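Local coordinates for protein amino acid amide racemase (PDB 6GIO) that belongs to the class-III aminotransferase family of pyridoxal-5'-phosphate proteins and carries that cofactor in its pocket, at residues F220-A223 against L224-R227; P366-V369 against T370-A373; T3-S6 against L7-D11; I409-A412 against A413-D417. One frame throughout, in Å; residues are numbered along the deposited sequence.

Interaction 1 (F220-A223 against L224-R227); sequences FLEA and LQDR
The carbonyl oxygen of Ala-223 is gripped twice: Arg-227 N reaches Ala-223 O at 3.0 Å as the usual helical bond, and a water donates to Ala-223 O from 2.7 Å. That water in turn accepts from Arg-227 NH2 at 2.8 Å, lying at the edge of the guanidinium and in its plane. Turned about CB-CG, the arginine chain runs back toward the helix start, while NE makes a salt bridge with Asp-187. Both residues sit in helix 220-229, the crossover helix of a beta-alpha-beta unit between strands 199-204 and 234-238. Its buried face carries apolar side chains: Leu-224 CD2 lies 4.4 Å from Leu-221 CD2 and near the Phe-220 ring, and both leucines continue onto Ile-204. Leucine and phenylalanine suit this side, which packs on strands 131-135 and 199-204 and on helix 179-191. On the outer side Glu-222 and Asp-226 point the same way with their carboxylates 78° apart; Glu-222 OE2 and Asp-226 OD2 stay 4.6 Å apart, a like-charge pair. Gln-225 NE2 donates to Asp-226 OD1 at 3.2 Å and 169°, and Gln-225 OE1 accepts from the backbone N of Glu-259.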
loop_
_atom_site.group_PDB
_atom_site.type_symbol
_atom_site.label_atom_id
_atom_site.label_comp_id
_atom_site.label_asym_id
_atom_site.label_seq_id
_atom_site.Cartn_x
_atom_site.Cartn_y
_atom_site.Cartn_z
ATOM N N PHE C 220 6.789 -25.076 -20.559
ATOM C CA PHE C 220 6.626 -23.807 -21.202
ATOM C C PHE C 220 7.347 -22.633 -20.506
ATOM O O PHE C 220 8.099 -21.908 -21.161
ATOM C CB PHE C 220 5.139 -23.451 -21.388
ATOM C CG PHE C 220 4.930 -22.011 -21.820
ATOM C CD1 PHE C 220 5.265 -21.599 -23.112
ATOM C CD2 PHE C 220 4.399 -21.080 -20.947
ATOM C CE1 PHE C 220 5.096 -20.274 -23.507
ATOM C CE2 PHE C 220 4.216 -19.765 -21.324
ATOM C CZ PHE C 220 4.566 -19.357 -22.604
ATOM N N LEU C 221 7.091 -22.437 -19.206
ATOM C CA LEU C 221 7.644 -21.327 -18.471
ATOM C C LEU C 221 9.167 -21.405 -18.435
ATOM O O LEU C 221 9.824 -20.365 -18.529
ATOM C CB LEU C 221 7.077 -21.278 -17.057
ATOM C CG LEU C 221 5.584 -20.882 -16.959
ATOM C CD1 LEU C 221 5.171 -20.774 -15.513
ATOM C CD2 LEU C 221 5.286 -19.564 -17.675
ATOM N N GLU C 222 9.728 -22.607 -18.296
ATOM C CA GLU C 222 11.196 -22.775 -18.325
ATOM C C GLU C 222 11.781 -22.402 -19.670
ATOM O O GLU C 222 12.877 -21.835 -19.743
ATOM C CB GLU C 222 11.638 -24.205 -17.952
ATOM C CG GLU C 222 13.168 -24.327 -17.846
ATOM C CD GLU C 222 13.659 -25.648 -17.261
ATOM O OE1 GLU C 222 12.854 -26.540 -16.981
ATOM O OE2 GLU C 222 14.879 -25.807 -17.086
ATOM N N ALA C 223 11.075 -22.745 -20.743
ATOM C CA ALA C 223 11.543 -22.390 -22.082
ATOM C C ALA C 223 11.446 -20.862 -22.308
ATOM O O ALA C 223 12.293 -20.264 -22.969
ATOM C CB ALA C 223 10.769 -23.155 -23.146
ATOM N N LEU C 224 10.395 -20.247 -21.755
ATOM C CA LEU C 224 10.228 -18.801 -21.804
ATOM C C LEU C 224 11.340 -18.083 -21.063
ATOM O O LEU C 224 11.847 -17.081 -21.529
ATOM C CB LEU C 224 8.910 -18.407 -21.126
ATOM C CG LEU C 224 8.651 -16.927 -20.989
ATOM C CD1 LEU C 224 8.617 -16.250 -22.333
ATOM C CD2 LEU C 224 7.308 -16.724 -20.279
ATOM N N GLN C 225 11.656 -18.579 -19.875
ATOM C CA GLN C 225 12.734 -18.041 -19.057
ATOM C C GLN C 225 14.019 -18.035 -19.899
ATOM O O GLN C 225 14.656 -16.995 -20.066
ATOM C CB GLN C 225 12.906 -18.884 -17.799
ATOM C CG GLN C 225 14.161 -18.608 -16.988
ATOM C CD GLN C 225 14.396 -19.665 -15.949
ATOM O OE1 GLN C 225 14.049 -19.485 -14.787
ATOM N NE2 GLN C 225 14.966 -20.805 -16.373
ATOM N N ASP C 226 14.322 -19.182 -20.473
ATOM C CA ASP C 226 15.577 -19.393 -21.216
ATOM C C ASP C 226 15.676 -18.502 -22.470
ATOM O O ASP C 226 16.754 -17.963 -22.735
ATOM C CB ASP C 226 15.734 -20.876 -21.612
ATOM C CG ASP C 226 15.998 -21.793 -20.412
ATOM O OD1 ASP C 226 16.138 -21.322 -19.272
ATOM O OD2 ASP C 226 16.040 -23.020 -20.604
ATOM N N ARG C 227 14.568 -18.356 -23.221
ATOM C CA ARG C 227 14.471 -17.431 -24.376
ATOM C C ARG C 227 14.790 -15.970 -24.017
ATOM O O ARG C 227 15.404 -15.256 -24.800
ATOM C CB ARG C 227 13.053 -17.422 -24.989
ATOM C CG ARG C 227 12.584 -18.662 -25.737
ATOM C CD ARG C 227 13.309 -18.902 -27.047
ATOM N NE ARG C 227 12.436 -19.475 -28.083
ATOM C CZ ARG C 227 12.075 -20.751 -28.152
ATOM N NH1 ARG C 227 11.313 -21.144 -29.152
ATOM N NH2 ARG C 227 12.450 -21.628 -27.224
HETATM O O HOH W 1 13.751 -21.672 -24.740
#

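Interaction 2 (P366-V369 against T370-A373); sequences PAPV and TTTA
Thr-371 and Thr-372 direct their backbone N-H groups to Pro-368 O at the start of helix 369-382, with Pro-368 itself in the N-cap position. Proline is tolerated at the N-cap, since the helix does not use this residue's own N-H, and its ring holds phi near the value needed before the helix starts. Among the backbone bonds, Thr-372 N donates to Pro-368 O at 3.3 Å, nearly straight at 165° and in the carbonyl plane. Thr-371 N also approaches Pro-368 O, at 3.1 Å, but its bend to 122° makes that bond weak. One step on, Ala-373 N closes on Val-369 O at 2.8 Å, the shortest bond of the turn.

The side-chain polar contact is a single weak one. With its OG1 beside the backbone N and anti to the carbonyl carbon (chi1 -53°), Thr-372 turns the hydroxyl back along the helix to donate to Pro-368 O at 3.5 Å. A small beta-branched residue can do this while its methyl remains available for packing; Thr-372 also touches Leu-357 and Tyr-388, on strands 352-357 and 384-389.

The remaining contacts are van der Waals touches. Ala-367 adds a small buried methyl that packs on Leu-357. The Pro-368 ring and the Thr-371 side chain cross at an angle, with Pro-368 CG 3.7 Å from Thr-371 OG1; carbon meets carbon where Pro-368 CB lies 4.2 Å from Thr-370 CG2.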
loop_
_atom_site.group_PDB
_atom_site.type_symbol
_atom_site.label_atom_id
_atom_site.label_comp_id
_atom_site.label_asym_id
_atom_site.label_seq_id
_atom_site.Cartn_x
_atom_site.Cartn_y
_atom_site.Cartn_z
ATOM N N PRO C 366 -17.962 -20.934 -21.941
ATOM C CA PRO C 366 -18.060 -20.587 -20.521
ATOM C C PRO C 366 -19.499 -20.499 -20.050
ATOM O O PRO C 366 -20.318 -20.002 -20.770
ATOM C CB PRO C 366 -17.448 -19.177 -20.434
ATOM C CG PRO C 366 -16.813 -18.907 -21.773
ATOM C CD PRO C 366 -17.110 -20.017 -22.721
ATOM N N ALA C 367 -19.802 -20.907 -18.824
ATOM C CA ALA C 367 -21.163 -20.695 -18.307
ATOM C C ALA C 367 -21.401 -19.224 -18.198
ATOM O O ALA C 367 -20.443 -18.454 -18.032
ATOM C CB ALA C 367 -21.371 -21.359 -16.963
ATOM N N PRO C 368 -22.678 -18.813 -18.301
ATOM C CA PRO C 368 -22.934 -17.399 -18.199
ATOM C C PRO C 368 -22.655 -16.943 -16.767
ATOM O O PRO C 368 -22.811 -17.737 -15.823
ATOM C CB PRO C 368 -24.415 -17.249 -18.602
ATOM C CG PRO C 368 -24.996 -18.610 -18.642
ATOM C CD PRO C 368 -23.886 -19.617 -18.576
ATOM N N VAL C 369 -22.203 -15.698 -16.629
ATOM C CA VAL C 369 -21.781 -15.136 -15.342
ATOM C C VAL C 369 -22.920 -15.110 -14.322
ATOM O O VAL C 369 -22.677 -15.233 -13.121
ATOM C CB VAL C 369 -21.173 -13.707 -15.513
ATOM C CG1 VAL C 369 -22.194 -12.730 -16.074
ATOM C CG2 VAL C 369 -20.632 -13.161 -14.191
ATOM N N THR C 370 -24.156 -14.961 -14.785
ATOM C CA THR C 370 -25.295 -15.022 -13.875
ATOM C C THR C 370 -25.433 -16.393 -13.156
ATOM O O THR C 370 -25.743 -16.460 -11.941
ATOM C CB THR C 370 -26.617 -14.589 -14.565
ATOM O OG1 THR C 370 -27.706 -14.835 -13.671
ATOM C CG2 THR C 370 -26.874 -15.351 -15.805
ATOM N N THR C 371 -25.177 -17.482 -13.878
ATOM C CA THR C 371 -25.144 -18.809 -13.291
ATOM C C THR C 371 -24.021 -18.919 -12.258
ATOM O O THR C 371 -24.250 -19.362 -11.144
ATOM C CB THR C 371 -24.953 -19.873 -14.385
ATOM O OG1 THR C 371 -26.039 -19.763 -15.290
ATOM C CG2 THR C 371 -24.900 -21.296 -13.829
ATOM N N THR C 372 -22.820 -18.489 -12.624
ATOM C CA THR C 372 -21.682 -18.524 -11.712
ATOM C C THR C 372 -21.946 -17.698 -10.435
ATOM O O THR C 372 -21.714 -18.166 -9.328
ATOM C CB THR C 372 -20.437 -18.033 -12.464
ATOM O OG1 THR C 372 -20.309 -18.818 -13.668
ATOM C CG2 THR C 372 -19.165 -18.131 -11.615
ATOM N N ALA C 373 -22.483 -16.504 -10.584
ATOM C CA ALA C 373 -22.858 -15.675 -9.411
ATOM C C ALA C 373 -23.907 -16.340 -8.507
ATOM O O ALA C 373 -23.835 -16.218 -7.296
ATOM C CB ALA C 373 -23.337 -14.278 -9.839
#

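Interaction 3 (T3-S6 against L7-D11); sequences TPLS and LRERD
A capping box opens helix 7-14, formed by Ser-6 at the N-cap and Glu-9 three residues later. Ser-6 OG accepts from Glu-9 N at 3.0 Å, and in return Glu-9 OE1 accepts from Ser-6 N at 3.2 Å, nearly straight at 172° and through its anti lone pair. The serine hydroxyl stands between the backbone N and the carbonyl carbon (chi1 68°), which turns OG toward the first turn. Serine is short enough to reach the amide, and glutamate long enough to reach back. Ser-6 OG also donates weakly to Glu-9 OE1. The box ties the N-terminal strip of chain to the helix, where Arg-10 N bonds to Ser-6 O at 2.9 Å.

Leu-5 crosses the helix start at an angle and covers its aliphatic parts: CD2 lies 3.5 Å from Glu-9 CB, and CD1 3.5 Å from Arg-10 CG. A water links Leu-5 O, at 2.8 Å, to Arg-10 NH1, meeting the guanidinium at its edge. Arg-10, with a turn about CG-CD, extends beyond the helix to form salt bridges with Glu-92 and Glu-85 of the second subunit, while Leu-7 packs on that same Glu-85.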
loop_
_atom_site.group_PDB
_atom_site.type_symbol
_atom_site.label_atom_id
_atom_site.label_comp_id
_atom_site.label_asym_id
_atom_site.label_seq_id
_atom_site.Cartn_x
_atom_site.Cartn_y
_atom_site.Cartn_z
ATOM N N THR C 3 -29.736 -5.609 14.995
ATOM C CA THR C 3 -29.264 -4.625 13.963
ATOM C C THR C 3 -30.266 -4.502 12.805
ATOM O O THR C 3 -30.086 -5.140 11.751
ATOM C CB THR C 3 -27.868 -4.983 13.388
ATOM O OG1 THR C 3 -27.937 -6.221 12.675
ATOM C CG2 THR C 3 -26.812 -5.086 14.493
ATOM N N PRO C 4 -31.324 -3.677 12.994
ATOM C CA PRO C 4 -32.153 -3.227 11.852
ATOM C C PRO C 4 -31.336 -2.512 10.759
ATOM O O PRO C 4 -31.638 -2.677 9.568
ATOM C CB PRO C 4 -33.168 -2.255 12.488
ATOM C CG PRO C 4 -32.597 -1.914 13.823
ATOM C CD PRO C 4 -31.794 -3.102 14.268
ATOM N N LEU C 5 -30.323 -1.727 11.154
ATOM C CA LEU C 5 -29.376 -1.156 10.179
ATOM C C LEU C 5 -28.235 -2.149 10.066
ATOM O O LEU C 5 -27.362 -2.230 10.935
ATOM C CB LEU C 5 -28.848 0.210 10.603
ATOM C CG LEU C 5 -28.700 1.244 9.473
ATOM C CD1 LEU C 5 -27.674 2.288 9.884
ATOM C CD2 LEU C 5 -28.357 0.665 8.113
ATOM N N SER C 6 -28.280 -2.949 9.022
ATOM C CA SER C 6 -27.316 -4.007 8.872
ATOM C C SER C 6 -25.935 -3.409 8.533
ATOM O O SER C 6 -25.844 -2.296 8.022
ATOM C CB SER C 6 -27.784 -4.945 7.771
ATOM O OG SER C 6 -27.725 -4.304 6.507
ATOM N N LEU C 7 -24.881 -4.152 8.835
ATOM C CA LEU C 7 -23.524 -3.805 8.391
ATOM C C LEU C 7 -23.485 -3.665 6.872
ATOM O O LEU C 7 -22.880 -2.724 6.346
ATOM C CB LEU C 7 -22.532 -4.886 8.831
ATOM C CG LEU C 7 -21.041 -4.695 8.517
ATOM C CD1 LEU C 7 -20.544 -3.343 8.985
ATOM C CD2 LEU C 7 -20.240 -5.804 9.141
ATOM N N ARG C 8 -24.139 -4.590 6.159
ATOM C CA ARG C 8 -24.241 -4.481 4.697
ATOM C C ARG C 8 -24.804 -3.125 4.228
ATOM O O ARG C 8 -24.281 -2.500 3.298
ATOM C CB ARG C 8 -25.103 -5.609 4.149
ATOM C CG ARG C 8 -25.231 -5.568 2.642
ATOM C CD ARG C 8 -26.003 -6.771 2.163
ATOM N NE ARG C 8 -26.052 -6.816 0.712
ATOM C CZ ARG C 8 -27.008 -7.406 0.004
ATOM N NH1 ARG C 8 -28.042 -7.992 0.602
ATOM N NH2 ARG C 8 -26.944 -7.385 -1.320
ATOM N N GLU C 9 -25.853 -2.663 4.908
ATOM C CA GLU C 9 -26.499 -1.419 4.571
ATOM C C GLU C 9 -25.632 -0.231 4.962
ATOM O O GLU C 9 -25.519 0.729 4.240
ATOM C CB GLU C 9 -27.896 -1.335 5.254
ATOM C CG GLU C 9 -28.944 -2.240 4.594
ATOM C CD GLU C 9 -30.279 -2.331 5.357
ATOM O OE1 GLU C 9 -30.301 -2.458 6.622
ATOM O OE2 GLU C 9 -31.320 -2.281 4.671
ATOM N N ARG C 10 -25.031 -0.297 6.134
ATOM C CA ARG C 10 -24.109 0.742 6.538
ATOM C C ARG C 10 -22.941 0.856 5.524
ATOM O O ARG C 10 -22.499 1.974 5.206
ATOM C CB ARG C 10 -23.603 0.466 7.934
ATOM C CG ARG C 10 -24.631 0.822 9.006
ATOM C CD ARG C 10 -24.266 0.189 10.340
ATOM N NE ARG C 10 -22.970 0.641 10.802
ATOM C CZ ARG C 10 -22.110 -0.097 11.515
ATOM N NH1 ARG C 10 -22.411 -1.347 11.853
ATOM N NH2 ARG C 10 -20.931 0.417 11.893
ATOM N N ASP C 11 -22.485 -0.284 5.017
ATOM C CA ASP C 11 -21.387 -0.337 4.041
ATOM C C ASP C 11 -21.810 0.386 2.778
ATOM O O ASP C 11 -21.022 1.155 2.205
ATOM C CB ASP C 11 -20.981 -1.790 3.757
ATOM C CG ASP C 11 -19.897 -1.912 2.671
ATOM O OD1 ASP C 11 -20.271 -1.846 1.481
ATOM O OD2 ASP C 11 -18.692 -2.087 3.001
HETATM O O HOH W 2 -24.747 -2.928 11.806
#

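Interaction 4 (I409-A412 against A413-D417); sequences IDEA and ADIVD
Glu-411 O sits under the branched side chain of Ile-415 on helix 406-424, a long helix near the C-terminal end of the chain that packs beside helix 318-339. Ile-415 N donates to Glu-411 O at 3.0 Å and 148°. From its root, Ile-415 CB lies 3.4 Å from Glu-411 O; CG1 comes to 3.2 Å of the same oxygen, and CD1, carried outward along an extended chain, still lies 3.4 Å from it. CG1 is placed there by a chi1 of -74°, which keeps it beside the backbone N and anti to the carbonyl carbon. At the tip, CD1 also meets Glu-411 CG at 3.9 Å, as the two side chains run side by side and point the same way. An isoleucine can thus cover the aliphatic part of an extended glutamate, whose OE1 continues to a salt bridge with Arg-35.

Alanines sit where the helix meets its neighbours: the Ala-413 methyl packs on Arg-332 of helix 318-339, and the Ala-412 methyl touches Leu-47. Ile-409 reaches Val-325 and Phe-329 on helix 318-339, the side that Ala-413 also faces. Acidic residues take the outer flank. Asp-410 OD1 and Asp-414 OD2 stay 6.4 Å apart, and Arg-332 lies near both, with a salt bridge to Asp-410 and a weak, long ion pair to Asp-414. The backbone beneath is regular, with Val-416 N donating to Ala-412 O at 2.9 Å and 172°.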
loop_
_atom_site.group_PDB
_atom_site.type_symbol
_atom_site.label_atom_id
_atom_site.label_comp_id
_atom_site.label_asym_id
_atom_site.label_seq_id
_atom_site.Cartn_x
_atom_site.Cartn_y
_atom_site.Cartn_z
ATOM N N ILE C 409 -12.979 -30.083 4.284
ATOM C CA ILE C 409 -12.999 -30.459 2.864
ATOM C C ILE C 409 -14.309 -31.153 2.484
ATOM O O ILE C 409 -14.884 -30.809 1.453
ATOM C CB ILE C 409 -11.772 -31.296 2.452
ATOM C CG1 ILE C 409 -10.526 -30.423 2.499
ATOM C CG2 ILE C 409 -11.939 -31.834 1.032
ATOM C CD1 ILE C 409 -9.214 -31.177 2.395
ATOM N N ASP C 410 -14.800 -32.100 3.306
ATOM C CA ASP C 410 -16.115 -32.751 3.030
ATOM C C ASP C 410 -17.258 -31.761 3.086
ATOM O O ASP C 410 -18.196 -31.871 2.319
ATOM C CB ASP C 410 -16.496 -33.880 4.038
ATOM C CG ASP C 410 -15.573 -35.075 3.987
ATOM O OD1 ASP C 410 -15.007 -35.355 2.911
ATOM O OD2 ASP C 410 -15.425 -35.755 5.044
ATOM N N GLU C 411 -17.227 -30.846 4.052
ATOM C CA GLU C 411 -18.288 -29.843 4.184
ATOM C C GLU C 411 -18.307 -28.912 2.963
ATOM O O GLU C 411 -19.384 -28.492 2.471
ATOM C CB GLU C 411 -18.078 -29.016 5.449
ATOM C CG GLU C 411 -19.141 -27.967 5.654
ATOM C CD GLU C 411 -18.862 -27.036 6.811
ATOM O OE1 GLU C 411 -17.755 -27.094 7.402
ATOM O OE2 GLU C 411 -19.771 -26.227 7.131
ATOM N N ALA C 412 -17.109 -28.586 2.491
ATOM C CA ALA C 412 -16.954 -27.756 1.299
ATOM C C ALA C 412 -17.522 -28.398 0.032
ATOM O O ALA C 412 -18.298 -27.792 -0.723
ATOM C CB ALA C 412 -15.472 -27.418 1.111
ATOM N N ALA C 413 -17.071 -29.612 -0.236
ATOM C CA ALA C 413 -17.496 -30.367 -1.404
ATOM C C ALA C 413 -19.011 -30.549 -1.406
ATOM O O ALA C 413 -19.681 -30.450 -2.445
ATOM C CB ALA C 413 -16.811 -31.699 -1.393
ATOM N N ASP C 414 -19.568 -30.794 -0.239
ATOM C CA ASP C 414 -21.014 -30.978 -0.138
ATOM C C ASP C 414 -21.766 -29.707 -0.430
ATOM O O ASP C 414 -22.821 -29.722 -1.108
ATOM C CB ASP C 414 -21.368 -31.545 1.242
ATOM C CG ASP C 414 -21.115 -33.063 1.345
ATOM O OD1 ASP C 414 -20.905 -33.754 0.316
ATOM O OD2 ASP C 414 -21.109 -33.571 2.473
ATOM N N ILE C 415 -21.234 -28.588 0.057
ATOM C CA ILE C 415 -21.888 -27.298 -0.153
ATOM C C ILE C 415 -21.822 -26.898 -1.630
ATOM O O ILE C 415 -22.821 -26.461 -2.232
ATOM C CB ILE C 415 -21.280 -26.192 0.739
ATOM C CG1 ILE C 415 -21.747 -26.396 2.200
ATOM C CG2 ILE C 415 -21.676 -24.794 0.219
ATOM C CD1 ILE C 415 -20.983 -25.579 3.211
ATOM N N VAL C 416 -20.653 -27.068 -2.226
ATOM C CA VAL C 416 -20.503 -26.767 -3.676
ATOM C C VAL C 416 -21.458 -27.621 -4.546
ATOM O O VAL C 416 -22.072 -27.124 -5.491
ATOM C CB VAL C 416 -19.045 -27.015 -4.138
ATOM C CG1 VAL C 416 -18.929 -26.913 -5.653
ATOM C CG2 VAL C 416 -18.133 -26.013 -3.459
ATOM N N ASP C 417 -21.505 -28.918 -4.230
ATOM C CA ASP C 417 -22.383 -29.883 -4.873
ATOM C C ASP C 417 -23.832 -29.408 -4.777
ATOM O O ASP C 417 -24.542 -29.314 -5.770
ATOM C CB ASP C 417 -22.164 -31.254 -4.196
ATOM C CG ASP C 417 -23.096 -32.343 -4.699
ATOM O OD1 ASP C 417 -23.970 -32.116 -5.554
ATOM O OD2 ASP C 417 -22.971 -33.447 -4.166
#

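Overall arrangement
All four are local contacts within one turn or two of helix, but their settings differ. Interactions 1 and 4 lie inside helices: interaction 1 is partly buried on a crossover helix, interaction 4 is buried against helix 318-339, and in both acidic side chains line the more exposed side. Interactions 2 and 3 begin helices. Interaction 2 uses a proline carbonyl, with only a weak side-chain polar bond; interaction 3 has a full capping box and lies on the surface at the subunit boundary. Interactions 2 and 4 are the closest pair, with centres about 20 Å apart; interactions 1 and 3 lie on opposite sides of the chain's centre, their centres about 51 Å apart.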